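Local coordinates for endoglucanase A (Clostridium longisporum, PDB 6Q1I), which hydrolyses internal beta-1,4-glucosidic linkages in barley beta-glucan, lichenan and carboxymethylcellulose, also cleaves xylan, and prefers the longer cellooligosaccharides, at residues A[158-163]-A[209-214]; A[154-159]-A[203-208]; A[228-233]-A[277-282]; A[71-76]-A[111-116]; A[283-288]-A[314-319]. All coordinates share one frame; numbering follows the deposited sequence.

Contact 1: residues A[158-163]-A[209-214]; sequences LNQPRL and YAASGS. Unlike the reference sequence in segment 158-163: Gln-160 (reference Glu).
Arg-162 and Leu-163 lie against the ring of Tyr-209 where the loops after strands 153-156 and 204-208 meet, at the C-terminal mouth of the (beta/alpha)8 barrel that forms the family 5 catalytic domain. With its CG anti to the backbone N (chi1 178°), Tyr-209 lays its ring beside the backbone of the first loop. Over one face sit Arg-162 CA, 4.0 Å from the ring centroid in a CH-pi contact, and Pro-161 O, on the same side and also offset toward the rim. The hydroxyl reaches past both: Leu-163 N donates to Tyr-209 OH over 2.9 Å in a nearly straight bond (171°), while the same hydroxyl is also bonded to Tyr-168 O. The Leu-163 side chain crosses the tyrosine at about a right angle, passing its CB by the hydroxyl.

Pro-161 O has a second role, accepting Ala-210 N at 2.8 Å from above its carbonyl plane. This bond holds the start of a type I' turn, Tyr-209 to Ser-212, in which Ala-210 and Ala-211 both have positive phi. Ala-210 CB rests 4.1 Å from Arg-162 CB. The extended Arg-162 chain then leaves the contact; NH1 folds back to Gln-160 O at 2.9 Å, in the guanidinium plane, and NE forms a salt bridge with Glu-169.

Gln-160 replaces the glutamate assigned by similarity as the proton donor, and its NE2 is hydrogen-bonded to His-234 ND1. Its aliphatic part runs across the turn, with CG 3.6 Å from Ala-210 O and 3.9 Å from Ala-211 CB.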
# COMPACT_ATOMS: atom_id res chain seq x y z
N LEU A 158 8.98 -0.60 0.45
CA LEU A 158 8.72 -0.38 1.86
C LEU A 158 7.34 0.25 1.97
O LEU A 158 6.81 0.80 0.99
CB LEU A 158 9.75 0.59 2.47
CG LEU A 158 11.20 0.10 2.53
CD1 LEU A 158 12.12 1.25 2.89
CD2 LEU A 158 11.35 -1.04 3.52
N ASN A 159 6.77 0.21 3.18
CA ASN A 159 5.41 0.68 3.42
C ASN A 159 5.38 2.12 3.92
O ASN A 159 5.19 3.05 3.12
CB ASN A 159 4.73 -0.27 4.42
CG ASN A 159 3.34 0.17 4.77
OD1 ASN A 159 2.59 0.61 3.90
ND2 ASN A 159 2.99 0.06 6.04
N GLN A 160 5.56 2.32 5.22
CA GLN A 160 5.55 3.65 5.84
C GLN A 160 6.81 3.83 6.66
O GLN A 160 6.76 4.07 7.88
CB GLN A 160 4.30 3.84 6.69
CG GLN A 160 3.01 3.82 5.87
CD GLN A 160 1.77 4.10 6.69
OE1 GLN A 160 1.79 4.08 7.92
NE2 GLN A 160 0.69 4.37 6.01
N PRO A 161 7.98 3.76 6.03
CA PRO A 161 9.23 3.76 6.79
C PRO A 161 9.44 5.09 7.50
O PRO A 161 9.36 6.15 6.89
CB PRO A 161 10.29 3.51 5.71
CG PRO A 161 9.68 4.04 4.46
CD PRO A 161 8.22 3.68 4.57
N ARG A 162 9.73 5.02 8.80
CA ARG A 162 9.73 6.21 9.63
C ARG A 162 10.47 5.92 10.93
O ARG A 162 10.80 4.77 11.23
CB ARG A 162 8.30 6.66 9.93
CG ARG A 162 7.51 5.66 10.78
CD ARG A 162 6.01 5.91 10.80
NE ARG A 162 5.31 5.00 11.70
CZ ARG A 162 4.86 3.79 11.36
NH1 ARG A 162 5.03 3.31 10.13
NH2 ARG A 162 4.21 3.05 12.25
N LEU A 163 10.69 6.98 11.73
CA LEU A 163 11.36 6.87 13.03
C LEU A 163 10.33 6.49 14.10
O LEU A 163 9.91 7.31 14.92
CB LEU A 163 12.08 8.17 13.38
CG LEU A 163 13.28 8.56 12.51
CD1 LEU A 163 13.72 9.99 12.82
CD2 LEU A 163 14.45 7.60 12.71
N TYR A 209 9.04 9.23 3.16
CA TYR A 209 9.06 8.97 4.60
C TYR A 209 7.62 8.87 5.11
O TYR A 209 6.79 9.76 4.86
CB TYR A 209 9.82 10.09 5.31
CG TYR A 209 9.88 9.99 6.82
CD1 TYR A 209 11.02 9.52 7.48
CD2 TYR A 209 8.80 10.38 7.60
CE1 TYR A 209 11.07 9.44 8.86
CE2 TYR A 209 8.84 10.30 8.98
CZ TYR A 209 9.98 9.83 9.61
OH TYR A 209 10.03 9.75 10.99
N ALA A 210 7.33 7.78 5.81
CA ALA A 210 6.02 7.47 6.38
C ALA A 210 4.93 7.34 5.32
O ALA A 210 3.75 7.29 5.66
CB ALA A 210 5.59 8.48 7.45
N ALA A 211 5.30 7.25 4.04
CA ALA A 211 4.36 7.37 2.93
C ALA A 211 3.54 8.65 3.01
O ALA A 211 2.43 8.73 2.47
CB ALA A 211 3.47 6.14 2.77
N SER A 212 4.09 9.67 3.65
CA SER A 212 3.37 10.93 3.78
C SER A 212 3.42 11.74 2.49
O SER A 212 4.47 11.86 1.86
CB SER A 212 3.99 11.76 4.91
OG SER A 212 3.43 13.06 4.90
N GLY A 213 2.29 12.32 2.13
CA GLY A 213 2.21 13.27 1.05
C GLY A 213 2.43 14.71 1.44
O GLY A 213 2.14 15.61 0.64
N SER A 214 2.92 14.98 2.65
CA SER A 214 3.24 16.34 3.03
C SER A 214 4.30 16.91 2.10
O SER A 214 5.09 16.18 1.48
CB SER A 214 3.76 16.39 4.46
OG SER A 214 5.08 15.87 4.56

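Contact 2: residues A[154-159]-A[203-208]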
# COMPACT_ATOMS: atom_id res chain seq x y z
N ILE A 154 3.57 -5.70 -9.47
CA ILE A 154 4.34 -4.51 -9.14
C ILE A 154 4.93 -4.74 -7.75
O ILE A 154 4.23 -5.23 -6.86
CB ILE A 154 3.37 -3.31 -9.09
CG1 ILE A 154 2.70 -3.09 -10.45
CG2 ILE A 154 4.07 -2.04 -8.63
CD1 ILE A 154 1.43 -2.28 -10.36
N PHE A 155 6.20 -4.41 -7.56
CA PHE A 155 6.82 -4.48 -6.25
C PHE A 155 6.76 -3.11 -5.58
O PHE A 155 6.85 -2.08 -6.26
CB PHE A 155 8.29 -4.92 -6.33
CG PHE A 155 8.51 -6.33 -6.81
CD1 PHE A 155 7.55 -7.32 -6.69
CD2 PHE A 155 9.74 -6.68 -7.36
CE1 PHE A 155 7.80 -8.62 -7.13
CE2 PHE A 155 9.99 -7.97 -7.78
CZ PHE A 155 9.03 -8.94 -7.67
N GLU A 156 6.65 -3.09 -4.25
CA GLU A 156 6.69 -1.86 -3.46
C GLU A 156 7.72 -2.07 -2.35
O GLU A 156 7.55 -2.96 -1.51
CB GLU A 156 5.29 -1.54 -2.90
CG GLU A 156 5.26 -0.41 -1.89
CD GLU A 156 3.92 -0.29 -1.18
OE1 GLU A 156 2.88 -0.30 -1.86
OE2 GLU A 156 3.92 -0.22 0.08
N THR A 157 8.79 -1.26 -2.35
CA THR A 157 9.97 -1.58 -1.55
C THR A 157 9.67 -1.63 -0.05
O THR A 157 10.11 -2.54 0.66
CB THR A 157 11.06 -0.54 -1.81
OG1 THR A 157 10.53 0.77 -1.59
CG2 THR A 157 11.62 -0.65 -3.24
N LEU A 158 8.98 -0.60 0.45
CA LEU A 158 8.72 -0.38 1.86
C LEU A 158 7.34 0.25 1.97
O LEU A 158 6.81 0.80 0.99
CB LEU A 158 9.75 0.59 2.47
CG LEU A 158 11.20 0.10 2.53
CD1 LEU A 158 12.12 1.25 2.89
CD2 LEU A 158 11.35 -1.04 3.52
N ASN A 159 6.77 0.21 3.18
CA ASN A 159 5.41 0.68 3.42
C ASN A 159 5.38 2.12 3.92
O ASN A 159 5.19 3.05 3.12
CB ASN A 159 4.73 -0.27 4.42
CG ASN A 159 3.34 0.17 4.77
OD1 ASN A 159 2.59 0.61 3.90
ND2 ASN A 159 2.99 0.06 6.04
N ALA A 203 7.77 -2.59 -12.81
CA ALA A 203 7.49 -1.36 -12.09
C ALA A 203 7.73 -1.57 -10.60
O ALA A 203 7.33 -2.59 -10.02
CB ALA A 203 6.03 -0.95 -12.32
N VAL A 204 8.37 -0.58 -9.98
CA VAL A 204 8.68 -0.63 -8.55
C VAL A 204 8.20 0.66 -7.90
O VAL A 204 8.69 1.75 -8.23
CB VAL A 204 10.18 -0.86 -8.29
CG1 VAL A 204 10.46 -0.83 -6.78
CG2 VAL A 204 10.65 -2.17 -8.90
N MET A 205 7.25 0.54 -6.98
CA MET A 205 6.80 1.62 -6.12
C MET A 205 7.75 1.75 -4.93
O MET A 205 8.28 0.76 -4.42
CB MET A 205 5.40 1.30 -5.58
CG MET A 205 4.31 1.44 -6.61
SD MET A 205 2.69 0.82 -6.12
CE MET A 205 2.41 1.73 -4.62
N MET A 206 7.94 3.00 -4.48
CA MET A 206 8.73 3.25 -3.28
C MET A 206 8.18 4.49 -2.60
O MET A 206 7.79 5.45 -3.28
CB MET A 206 10.22 3.43 -3.58
CG MET A 206 10.54 4.46 -4.65
SD MET A 206 12.27 4.43 -5.14
CE MET A 206 12.48 2.75 -5.56
N PRO A 207 8.12 4.49 -1.27
CA PRO A 207 7.43 5.57 -0.56
C PRO A 207 8.33 6.73 -0.16
O PRO A 207 9.55 6.61 -0.05
CB PRO A 207 6.93 4.87 0.71
CG PRO A 207 8.00 3.85 0.99
CD PRO A 207 8.42 3.36 -0.37
N THR A 208 7.67 7.86 0.08
CA THR A 208 8.24 8.92 0.89
C THR A 208 8.37 8.43 2.34
O THR A 208 7.86 7.37 2.72
CB THR A 208 7.30 10.12 0.88
OG1 THR A 208 6.03 9.66 1.36
CG2 THR A 208 7.13 10.70 -0.51
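Phe-155 and Met-205 are joined by the shortest of three backbone hydrogen bonds, Met-205 N to Phe-155 O at 2.7 Å. Phe-155 N to Ala-203 O, at 3.3 Å, and Thr-157 N to Met-205 O, at 2.9 Å, complete the ladder. CA-H...O contacts from Val-204 to Phe-155 O and from Glu-156 to Met-205 O run beside it.

Apolar contacts divide between the two faces. Ile-154 CG2 lies 4.0 Å from Met-205 CG on the inner face, whereas Thr-157 CG2 meets Val-204 CG1 at 3.7 Å on the side covered by helix 175-194. Strands 153-156 and 204-208 are the fourth and fifth of the closed parallel barrel, their short axes 21° apart; alternation along strand 204-208 turns Met-205 into the core and Val-204 outward.

Among polar groups, Glu-156 extends along the inner face with CG anti to the backbone N (chi1 171°). Its OE1 comes 3.5 Å from Met-205 CE, and OE2 continues to a salt bridge with Arg-73. Thr-157 OG1 touches Met-206 CB at 3.3 Å and is hydrogen-bonded to Asn-185 OD1. Beyond the ladder the ring of Pro-207 fills the bend of the first chain, its CG 3.3 Å from Leu-158 O and its CB against Asn-159 O.

Contact 3: residues A[228-233]-A[277-282]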
# COMPACT_ATOMS: atom_id res chain seq x y z
N ASN A 228 11.71 2.96 -14.33
CA ASN A 228 10.40 2.36 -14.02
C ASN A 228 10.09 2.40 -12.53
O ASN A 228 9.65 1.42 -11.92
CB ASN A 228 10.31 0.96 -14.59
CG ASN A 228 10.30 0.98 -16.08
OD1 ASN A 228 9.38 1.53 -16.68
ND2 ASN A 228 11.36 0.46 -16.69
N VAL A 229 10.25 3.58 -11.94
CA VAL A 229 9.91 3.85 -10.54
C VAL A 229 8.57 4.56 -10.47
O VAL A 229 8.23 5.39 -11.32
CB VAL A 229 11.02 4.71 -9.89
CG1 VAL A 229 10.58 5.24 -8.52
CG2 VAL A 229 12.31 3.89 -9.78
N ILE A 230 7.81 4.25 -9.42
CA ILE A 230 6.56 4.90 -9.08
C ILE A 230 6.67 5.39 -7.64
O ILE A 230 7.13 4.65 -6.76
CB ILE A 230 5.39 3.90 -9.17
CG1 ILE A 230 5.27 3.28 -10.57
CG2 ILE A 230 4.07 4.56 -8.75
CD1 ILE A 230 4.36 2.05 -10.62
N ALA A 231 6.25 6.63 -7.38
CA ALA A 231 6.18 7.11 -6.00
C ALA A 231 4.93 6.55 -5.31
O ALA A 231 3.85 6.50 -5.91
CB ALA A 231 6.13 8.63 -5.98
N SER A 232 5.07 6.19 -4.03
CA SER A 232 3.98 5.71 -3.19
C SER A 232 3.70 6.72 -2.08
O SER A 232 4.60 7.05 -1.30
CB SER A 232 4.35 4.36 -2.56
OG SER A 232 3.39 3.97 -1.60
N VAL A 233 2.45 7.17 -1.98
CA VAL A 233 1.98 7.91 -0.81
C VAL A 233 0.69 7.26 -0.32
O VAL A 233 -0.02 6.59 -1.07
CB VAL A 233 1.78 9.42 -1.06
CG1 VAL A 233 3.08 10.09 -1.44
CG2 VAL A 233 0.72 9.67 -2.12
N GLY A 277 9.74 13.40 -12.50
CA GLY A 277 9.83 12.41 -13.55
C GLY A 277 9.15 11.08 -13.30
O GLY A 277 9.41 10.13 -14.05
N VAL A 278 8.30 10.97 -12.28
CA VAL A 278 7.66 9.69 -11.97
C VAL A 278 6.15 9.81 -11.78
O VAL A 278 5.65 10.86 -11.33
CB VAL A 278 8.28 9.01 -10.73
CG1 VAL A 278 9.73 8.66 -10.99
CG2 VAL A 278 8.11 9.86 -9.46
N PRO A 279 5.41 8.74 -12.04
CA PRO A 279 4.00 8.69 -11.62
C PRO A 279 3.90 8.45 -10.13
O PRO A 279 4.88 8.18 -9.44
CB PRO A 279 3.44 7.50 -12.41
CG PRO A 279 4.63 6.67 -12.78
CD PRO A 279 5.87 7.50 -12.68
N VAL A 280 2.66 8.55 -9.62
CA VAL A 280 2.36 8.35 -8.21
C VAL A 280 1.13 7.45 -8.07
O VAL A 280 0.17 7.55 -8.84
CB VAL A 280 2.18 9.70 -7.47
CG1 VAL A 280 1.09 10.56 -8.11
CG2 VAL A 280 1.91 9.48 -5.99
N VAL A 281 1.18 6.55 -7.09
CA VAL A 281 0.06 5.72 -6.70
C VAL A 281 -0.26 6.01 -5.24
O VAL A 281 0.64 6.02 -4.40
CB VAL A 281 0.38 4.22 -6.88
CG1 VAL A 281 -0.62 3.34 -6.14
CG2 VAL A 281 0.46 3.85 -8.36
N ILE A 282 -1.54 6.24 -4.95
CA ILE A 282 -2.02 6.35 -3.57
C ILE A 282 -2.34 4.93 -3.12
O ILE A 282 -3.41 4.39 -3.40
CB ILE A 282 -3.22 7.29 -3.47
CG1 ILE A 282 -2.83 8.71 -3.89
CG2 ILE A 282 -3.76 7.30 -2.05
CD1 ILE A 282 -4.00 9.65 -4.08
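Ile-230 reaches across to Pro-279 and Val-281 from the inner face of strand 229-233. At the root of the side chain, Ile-230 CB packs 3.7 Å from Met-205 CG on the neighbouring strand 204-208. The two branches then part. CG2, anti to the backbone N, turns up the barrel and meets Val-281 CG2 at 3.7 Å, with Pro-279 O almost as near. CG1 takes the other direction and passes Pro-279 CG at 4.1 Å, the two side chains crossing at about a right angle. At the tip, Ile-230 CD1 lies 3.8 Å from Ala-203 CB. Ala-14 and Val-18 of helix 14-20 also touch this side chain, and Val-18 touches Pro-279 as well.

The two segments are the sixth and seventh strands of the parallel (beta/alpha)8 barrel, with short axes 33° apart. Ala-231 occupies the middle of the ladder: its N donates to Pro-279 O and its O accepts Val-281 N, both at 2.9 Å, and a longer bond from Val-233 N to Val-281 O follows. Ile-230, Ser-232 and Val-281 face the barrel interior.

The outer face carries Ala-231, Val-233, Val-280 and Ile-282, beneath helix 256-275, whose Phe-273 lies on the first three. Here Val-233 CG2 touches both Val-280 CG2 and Ile-282 CG1, 4.1 Å from each. Before the ladder, Val-278 CG1 rests 3.6 Å from Val-229 O.

Contact 4: residues A[71-76]-A[111-116]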
# COMPACT_ATOMS: atom_id res chain seq x y z
N THR A 71 -7.02 -3.33 -9.20
CA THR A 71 -5.76 -3.58 -8.51
C THR A 71 -6.05 -4.11 -7.12
O THR A 71 -6.97 -3.64 -6.44
CB THR A 71 -4.98 -2.25 -8.37
OG1 THR A 71 -4.62 -1.78 -9.68
CG2 THR A 71 -3.70 -2.42 -7.57
N ILE A 72 -5.26 -5.09 -6.67
CA ILE A 72 -5.22 -5.49 -5.27
C ILE A 72 -3.79 -5.30 -4.76
O ILE A 72 -2.83 -5.74 -5.39
CB ILE A 72 -5.73 -6.92 -5.05
CG1 ILE A 72 -7.25 -6.95 -5.28
CG2 ILE A 72 -5.37 -7.40 -3.65
CD1 ILE A 72 -7.90 -8.29 -4.98
N ARG A 73 -3.67 -4.63 -3.62
CA ARG A 73 -2.41 -4.56 -2.89
C ARG A 73 -2.43 -5.65 -1.82
O ARG A 73 -3.42 -5.81 -1.11
CB ARG A 73 -2.21 -3.18 -2.28
CG ARG A 73 -0.92 -2.96 -1.49
CD ARG A 73 -0.66 -1.50 -1.34
NE ARG A 73 0.46 -1.06 -0.51
CZ ARG A 73 0.38 -0.70 0.77
NH1 ARG A 73 -0.74 -0.88 1.47
NH2 ARG A 73 1.44 -0.16 1.37
N ILE A 74 -1.36 -6.44 -1.79
CA ILE A 74 -1.17 -7.53 -0.84
C ILE A 74 -0.09 -7.07 0.14
O ILE A 74 1.10 -7.39 -0.04
CB ILE A 74 -0.79 -8.84 -1.54
CG1 ILE A 74 -1.85 -9.20 -2.60
CG2 ILE A 74 -0.63 -9.98 -0.53
CD1 ILE A 74 -1.49 -10.42 -3.43
N PRO A 75 -0.44 -6.32 1.17
CA PRO A 75 0.57 -5.91 2.15
C PRO A 75 1.09 -7.14 2.86
O PRO A 75 0.32 -8.01 3.28
CB PRO A 75 -0.20 -4.96 3.07
CG PRO A 75 -1.63 -5.44 2.99
CD PRO A 75 -1.80 -5.89 1.56
N THR A 76 2.42 -7.26 2.95
CA THR A 76 3.05 -8.48 3.44
C THR A 76 4.18 -8.12 4.39
O THR A 76 5.07 -7.34 4.03
CB THR A 76 3.57 -9.33 2.27
OG1 THR A 76 2.50 -9.62 1.37
CG2 THR A 76 4.16 -10.64 2.76
N ILE A 111 0.03 -5.28 -6.21
CA ILE A 111 1.15 -4.62 -5.55
C ILE A 111 1.58 -5.50 -4.38
O ILE A 111 0.79 -5.72 -3.45
CB ILE A 111 0.76 -3.22 -5.03
CG1 ILE A 111 0.29 -2.30 -6.15
CG2 ILE A 111 1.94 -2.62 -4.26
CD1 ILE A 111 -0.47 -1.07 -5.65
N LEU A 112 2.81 -6.00 -4.43
CA LEU A 112 3.39 -6.81 -3.36
C LEU A 112 4.49 -5.98 -2.70
O LEU A 112 5.44 -5.57 -3.37
CB LEU A 112 3.97 -8.10 -3.94
CG LEU A 112 4.57 -9.06 -2.91
CD1 LEU A 112 3.47 -9.62 -1.97
CD2 LEU A 112 5.32 -10.19 -3.59
N ASN A 113 4.36 -5.74 -1.39
CA ASN A 113 5.30 -4.87 -0.68
C ASN A 113 6.05 -5.63 0.41
O ASN A 113 5.93 -6.85 0.54
CB ASN A 113 4.58 -3.63 -0.12
CG ASN A 113 3.78 -3.90 1.13
OD1 ASN A 113 3.72 -5.03 1.62
ND2 ASN A 113 3.16 -2.84 1.66
N THR A 114 6.89 -4.89 1.15
CA THR A 114 7.16 -5.19 2.55
C THR A 114 6.34 -4.20 3.38
O THR A 114 6.12 -3.06 2.96
CB THR A 114 8.65 -5.11 2.92
OG1 THR A 114 9.09 -3.75 3.00
CG2 THR A 114 9.51 -5.90 1.95
N HIS A 115 5.91 -4.64 4.57
CA HIS A 115 4.88 -3.90 5.28
C HIS A 115 5.38 -3.49 6.67
O HIS A 115 6.11 -2.50 6.78
CB HIS A 115 3.53 -4.60 5.23
CG HIS A 115 2.39 -3.66 5.42
ND1 HIS A 115 1.95 -2.83 4.41
CD2 HIS A 115 1.65 -3.36 6.51
CE1 HIS A 115 0.96 -2.09 4.87
NE2 HIS A 115 0.76 -2.39 6.14
N HIS A 116 4.98 -4.18 7.73
CA HIS A 116 5.31 -3.75 9.10
C HIS A 116 6.71 -4.23 9.50
O HIS A 116 6.89 -5.14 10.30
CB HIS A 116 4.29 -4.25 10.11
CG HIS A 116 2.92 -3.67 9.96
ND1 HIS A 116 2.70 -2.32 9.81
CD2 HIS A 116 1.70 -4.25 10.01
CE1 HIS A 116 1.40 -2.10 9.75
NE2 HIS A 116 0.77 -3.25 9.86
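Arg-73 and Asn-113 stand close together on the inner face of the barrel, on the second and third strands of the (beta/alpha)8 fold, joined by helix 90-105 as a beta-alpha-beta unit. Packing is tightest beyond the paired part of the strands. Asn-113, with CG between the backbone N and carbonyl carbon (chi1 77°), turns its amide back across the gap: OD1 accepts Thr-76 N at 2.9 Å, in the amide plane, while ND2 donates to His-115 ND1 at 3.0 Å, in the plane of that ring. The imidazole is covered on one face by Pro-75 CB, 3.6 Å from the ring centroid, a CH-pi contact offset toward ND1.

The backbone is the looser part. Regular pairing is confined to the start of the contact, Ile-111 N to Ile-72 O at 3.0 Å and Ile-74 N to Ile-111 O at 2.8 Å, and the buried Asn-113 N has no hydrogen-bond partner. On the outer face Leu-112 CD1 comes 3.5 Å from Thr-76 OG1, and Val-100 and Val-96 of helix 90-105 lie on Ile-74 and Leu-112.

The Arg-73 chain lies extended over Ile-111, and its NH2 stops 3.2 Å from Asn-113 ND2 over one guanidinium face. These two donors do not bond each other; ND2 is hydrogen-bonded to Glu-156 OE2, the salt-bridge partner of the arginine. Arg-73 NH2 also binds Asn-159 OD1, and NH1 binds Asn-26 OD1 and Gln-284 OE1. The glutamate probably offsets the buried arginine charge, and the bond that Asn-113 ND2 gives to ND1 implies that a neutral His-115 would carry its hydrogen on NE2.

Contact 5: residues A[283-288]-A[314-319]. Unlike the reference sequence in segment 283-288: Gln-284 (reference Glu).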
# COMPACT_ATOMS: atom_id res chain seq x y z
N GLY A 283 -1.38 4.29 -2.43
CA GLY A 283 -1.51 2.89 -2.11
C GLY A 283 -2.41 2.57 -0.94
O GLY A 283 -2.75 1.40 -0.74
N GLN A 284 -2.81 3.59 -0.17
CA GLN A 284 -3.79 3.45 0.90
C GLN A 284 -4.59 4.74 1.00
O GLN A 284 -4.00 5.83 1.06
CB GLN A 284 -3.16 3.18 2.27
CG GLN A 284 -2.35 1.89 2.37
CD GLN A 284 -1.76 1.59 3.74
OE1 GLN A 284 -0.88 0.75 3.88
NE2 GLN A 284 -2.26 2.25 4.75
N PHE A 285 -5.91 4.61 1.06
CA PHE A 285 -6.82 5.68 1.48
C PHE A 285 -8.07 5.01 2.04
O PHE A 285 -8.20 3.78 2.02
CB PHE A 285 -7.14 6.67 0.34
CG PHE A 285 -8.20 6.20 -0.63
CD1 PHE A 285 -7.99 5.12 -1.45
CD2 PHE A 285 -9.39 6.89 -0.74
CE1 PHE A 285 -8.96 4.70 -2.36
CE2 PHE A 285 -10.37 6.48 -1.65
CZ PHE A 285 -10.14 5.39 -2.46
N GLY A 286 -8.99 5.81 2.54
CA GLY A 286 -10.23 5.30 3.08
C GLY A 286 -10.74 6.19 4.18
O GLY A 286 -10.15 7.22 4.51
N SER A 287 -11.87 5.78 4.75
CA SER A 287 -12.46 6.42 5.91
C SER A 287 -12.98 5.37 6.87
O SER A 287 -13.34 4.26 6.47
CB SER A 287 -13.61 7.36 5.52
OG SER A 287 -14.64 6.62 4.89
N ILE A 288 -12.99 5.72 8.16
CA ILE A 288 -13.49 4.82 9.20
C ILE A 288 -14.99 4.99 9.43
O ILE A 288 -15.59 5.97 8.99
CB ILE A 288 -12.69 4.96 10.51
CG1 ILE A 288 -12.93 6.32 11.16
CG2 ILE A 288 -11.21 4.72 10.26
CD1 ILE A 288 -12.30 6.45 12.53
N CYS A 314 -5.80 4.78 -6.85
CA CYS A 314 -5.99 4.86 -5.41
C CYS A 314 -6.56 3.55 -4.92
O CYS A 314 -7.45 2.95 -5.53
CB CYS A 314 -6.86 6.07 -5.03
SG CYS A 314 -8.37 6.22 -5.99
N VAL A 315 -6.01 3.09 -3.79
CA VAL A 315 -6.22 1.73 -3.30
C VAL A 315 -6.81 1.80 -1.88
O VAL A 315 -6.14 2.25 -0.94
CB VAL A 315 -4.90 0.94 -3.32
CG1 VAL A 315 -5.15 -0.52 -3.04
CG2 VAL A 315 -4.17 1.10 -4.67
N TRP A 316 -8.06 1.37 -1.73
CA TRP A 316 -8.74 1.43 -0.44
C TRP A 316 -8.11 0.43 0.54
O TRP A 316 -7.83 -0.71 0.17
CB TRP A 316 -10.22 1.09 -0.64
CG TRP A 316 -11.04 1.21 0.63
CD1 TRP A 316 -11.12 0.28 1.64
CD2 TRP A 316 -11.86 2.31 1.04
NE1 TRP A 316 -11.95 0.74 2.64
CE2 TRP A 316 -12.42 1.98 2.30
CE3 TRP A 316 -12.20 3.54 0.45
CZ2 TRP A 316 -13.29 2.83 2.98
CZ3 TRP A 316 -13.08 4.37 1.12
CH2 TRP A 316 -13.61 4.02 2.38
N TRP A 317 -7.92 0.87 1.79
CA TRP A 317 -7.42 -0.02 2.85
C TRP A 317 -8.59 -0.79 3.47
O TRP A 317 -9.42 -0.20 4.17
CB TRP A 317 -6.70 0.79 3.93
CG TRP A 317 -6.17 -0.09 5.02
CD1 TRP A 317 -6.71 -0.29 6.27
CD2 TRP A 317 -5.03 -0.96 4.94
NE1 TRP A 317 -5.97 -1.22 6.96
CE2 TRP A 317 -4.94 -1.65 6.17
CE3 TRP A 317 -4.07 -1.21 3.95
CZ2 TRP A 317 -3.92 -2.56 6.44
CZ3 TRP A 317 -3.05 -2.12 4.22
CH2 TRP A 317 -2.99 -2.79 5.45
N ASP A 318 -8.68 -2.10 3.22
CA ASP A 318 -9.77 -2.93 3.75
C ASP A 318 -9.22 -3.98 4.71
O ASP A 318 -8.69 -5.01 4.29
CB ASP A 318 -10.57 -3.59 2.63
CG ASP A 318 -11.88 -4.18 3.14
OD1 ASP A 318 -11.94 -4.48 4.35
OD2 ASP A 318 -12.83 -4.32 2.35
N ASN A 319 -9.36 -3.72 6.01
CA ASN A 319 -8.90 -4.63 7.05
C ASN A 319 -10.00 -5.53 7.59
O ASN A 319 -9.77 -6.22 8.59
CB ASN A 319 -8.21 -3.87 8.18
CG ASN A 319 -9.11 -2.83 8.82
OD1 ASN A 319 -10.29 -2.72 8.49
ND2 ASN A 319 -8.53 -2.03 9.72
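Phe-285 O takes Trp-317 N at 2.9 Å, with Trp-316 CA adding a CA-H...O contact at 3.4 Å; the same oxygen lies over the rim of the Trp-316 ring. Across from it, Val-315 O receives Phe-285 N at 3.1 Å in a more bent bond.

The rings of Phe-285 and Trp-316 meet edge to face: the indole edge, led by CE3, points at the phenylalanine face, with planes at 75°. Gly-286 CA lies over the six-membered ring of Trp-316, 3.6 Å from its centroid, and the glycine lets the backbone lie close on the indole face.

Strands 280-285 and 314-318 are the seventh and eighth of the (beta/alpha)8 barrel, linked by helix 293-309, and the short axes of their paired parts diverge by 64°. Gln-284, in place of the glutamate assigned by similarity as the nucleophile, extends into the barrel mouth beside Trp-317, its OE1 turned to Arg-73. The two side chains, glutamine and tryptophan, point the same way with amide and indole planes 30° apart; NE2 is above one indole face, toward the rim, and Gln-284 CD is 3.6 Å from Trp-317 CE3.

In the fold
Contacts 2, 3, 4 and 5 are strand pairs of one closed barrel, and contact 1 joins two loops at its catalytic mouth. Contacts 2 and 3 adjoin through Val-204 O and Ile-230 N, 2.9 Å apart, while contacts 3 and 5 share strand 280-285. Arg-73 of contact 4 ties that contact to two others, its NH1 lying 2.9 Å from Gln-284 OE1 of contact 5 and its NH2 2.8 Å from Glu-156 OE2 of contact 2. Gln-160 of contact 1 and Gln-284, both replacing the glutamates assigned by similarity as acid and nucleophile, are about 4 Å apart at their nearest side-chain atoms, as expected of a retaining family 5 enzyme.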